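Local coordinates for protein putative D-lactate dehydrogenase (Chlamydomonas reinhardtii, PDB 4ZGS) that probably reduces pyruvate to D-lactate with a nicotinamide cofactor, as a member of the D-isomer specific 2-hydroxyacid dehydrogenase family, at residues A90-I95 / R115-A120. Residues are numbered along the deposited sequence; the frame is centred on the assembly and turned at random.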
loop_
_atom_site.group_PDB
_atom_site.type_symbol
_atom_site.label_atom_id
_atom_site.label_comp_id
_atom_site.label_asym_id
_atom_site.label_seq_id
_atom_site.Cartn_x
_atom_site.Cartn_y
_atom_site.Cartn_z
ATOM N N ALA A 90 11.389 10.188 31.638
ATOM C CA ALA A 90 11.851 10.677 32.925
ATOM C C ALA A 90 13.030 11.597 32.649
ATOM O O ALA A 90 14.169 11.150 32.623
ATOM C CB ALA A 90 12.253 9.541 33.856
ATOM N N ASP A 91 12.770 12.892 32.549
ATOM C CA ASP A 91 13.832 13.881 32.513
ATOM C C ASP A 91 13.818 14.413 33.928
ATOM O O ASP A 91 13.015 13.942 34.724
ATOM C CB ASP A 91 13.618 14.948 31.431
ATOM C CG ASP A 91 12.287 15.676 31.554
ATOM O OD1 ASP A 91 11.612 15.547 32.592
ATOM O OD2 ASP A 91 11.919 16.401 30.602
ATOM N N ALA A 92 14.626 15.410 34.249
ATOM C CA ALA A 92 14.729 15.814 35.643
ATOM C C ALA A 92 13.386 16.240 36.252
ATOM O O ALA A 92 13.170 16.077 37.453
ATOM C CB ALA A 92 15.748 16.920 35.783
ATOM N N SER A 93 12.476 16.754 35.429
ATOM C CA SER A 93 11.208 17.290 35.944
ATOM C C SER A 93 10.137 16.229 36.278
ATOM O O SER A 93 9.421 16.385 37.270
ATOM C CB SER A 93 10.620 18.314 34.960
ATOM O OG SER A 93 10.237 17.714 33.738
ATOM N N VAL A 94 10.018 15.159 35.488
ATOM C CA VAL A 94 8.969 14.174 35.779
ATOM C C VAL A 94 9.369 13.253 36.937
ATOM O O VAL A 94 8.496 12.713 37.625
ATOM C CB VAL A 94 8.597 13.287 34.552
ATOM C CG1 VAL A 94 8.134 14.134 33.377
ATOM C CG2 VAL A 94 9.753 12.427 34.131
ATOM N N ILE A 95 10.673 13.104 37.180
ATOM C CA ILE A 95 11.137 12.315 38.318
ATOM C C ILE A 95 10.697 13.051 39.576
ATOM O O ILE A 95 10.474 12.448 40.625
ATOM C CB ILE A 95 12.662 12.073 38.320
ATOM C CG1 ILE A 95 13.033 10.960 37.331
ATOM C CG2 ILE A 95 13.113 11.581 39.686
ATOM C CD1 ILE A 95 13.573 11.427 35.994
ATOM N N ARG A 115 16.930 7.722 28.400
ATOM C CA ARG A 115 16.018 8.836 28.635
ATOM C C ARG A 115 15.686 9.139 30.106
ATOM O O ARG A 115 15.151 10.198 30.399
ATOM C CB ARG A 115 14.739 8.608 27.843
ATOM C CG ARG A 115 13.723 9.730 27.915
ATOM C CD ARG A 115 12.640 9.449 26.866
ATOM N NE ARG A 115 11.385 10.165 27.076
ATOM C CZ ARG A 115 10.428 10.239 26.158
ATOM N NH1 ARG A 115 10.606 9.686 24.969
ATOM N NH2 ARG A 115 9.297 10.860 26.420
ATOM N N VAL A 116 16.011 8.243 31.032
ATOM C CA VAL A 116 15.758 8.557 32.438
ATOM C C VAL A 116 16.935 9.307 33.022
ATOM O O VAL A 116 18.084 8.994 32.726
ATOM C CB VAL A 116 15.499 7.290 33.294
ATOM C CG1 VAL A 116 16.759 6.485 33.441
ATOM C CG2 VAL A 116 14.983 7.678 34.670
ATOM N N ASP A 117 16.632 10.268 33.892
ATOM C CA ASP A 117 17.662 11.056 34.547
ATOM C C ASP A 117 17.963 10.428 35.899
ATOM O O ASP A 117 17.151 10.496 36.824
ATOM C CB ASP A 117 17.194 12.518 34.691
ATOM C CG ASP A 117 18.241 13.425 35.332
ATOM O OD1 ASP A 117 19.292 12.926 35.788
ATOM O OD2 ASP A 117 18.012 14.653 35.373
ATOM N N LEU A 118 19.174 9.887 36.016
ATOM C CA LEU A 118 19.582 9.133 37.198
ATOM C C LEU A 118 20.115 10.076 38.239
ATOM O O LEU A 118 20.231 9.719 39.407
ATOM C CB LEU A 118 20.650 8.094 36.844
ATOM C CG LEU A 118 20.355 7.055 35.762
ATOM C CD1 LEU A 118 21.605 6.251 35.455
ATOM C CD2 LEU A 118 19.242 6.131 36.214
ATOM N N HIS A 119 20.437 11.291 37.804
ATOM C CA HIS A 119 20.900 12.319 38.725
ATOM C C HIS A 119 19.680 12.900 39.417
ATOM O O HIS A 119 19.765 13.370 40.550
ATOM C CB HIS A 119 21.714 13.413 38.014
ATOM C CG HIS A 119 23.052 12.958 37.507
ATOM N ND1 HIS A 119 23.651 11.785 37.920
ATOM C CD2 HIS A 119 23.929 13.542 36.654
ATOM C CE1 HIS A 119 24.824 11.655 37.326
ATOM N NE2 HIS A 119 25.018 12.710 36.553
ATOM N N ALA A 120 18.537 12.846 38.739
ATOM C CA ALA A 120 17.298 13.302 39.350
ATOM C C ALA A 120 16.741 12.230 40.285
ATOM O O ALA A 120 16.263 12.538 41.383
ATOM C CB ALA A 120 16.276 13.666 38.277
#
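The carboxylate of Asp-117 has Ala-92 CB against its OD2 end, 3.2 Å away, while Ala-120 covers the face toward which His-119 N is also displaced. OD1 turns back to its own segment, accepting from His-119 N on the anti side, 31° out of the carboxylate plane, and weakly from Ala-120 N. CG anti to the backbone N (chi1 -178°) points the carboxylate toward segment 90-95, and the residue is the N-cap of helix 118-124. Asp-91 plays the same part for helix 92-101: Ser-93 OG donates to Asp-91 OD1 on the syn side, 2.8 Å away, with weak bonds from Ser-93 N and Val-94 N. Two aspartate-capped helix starts thus lie side by side in the domain built on the five-stranded parallel sheet, away from the cofactor, following adjacent strands 81-84 and 105-108. Between the lead-in backbones runs one weak bond, Asp-117 N to Ala-90 O, bent to 125° at the hydrogen. Val-116 has CG2 anti to its backbone N, which brings that methyl to 3.4 Å from Ala-90 CB. Deeper in, Ile-95 CB packs 3.9 Å from Ala-120 CB, and its CG2 lies 3.7 Å from Ala-120 O. An alanine here would keep CB against Ala-120 but lose CG2, and would probably open a gap beside the Ala-120 carbonyl. Ala-120 CB also touches Ala-92 CA at 3.7 Å, and Cys-121 extends this apolar seam.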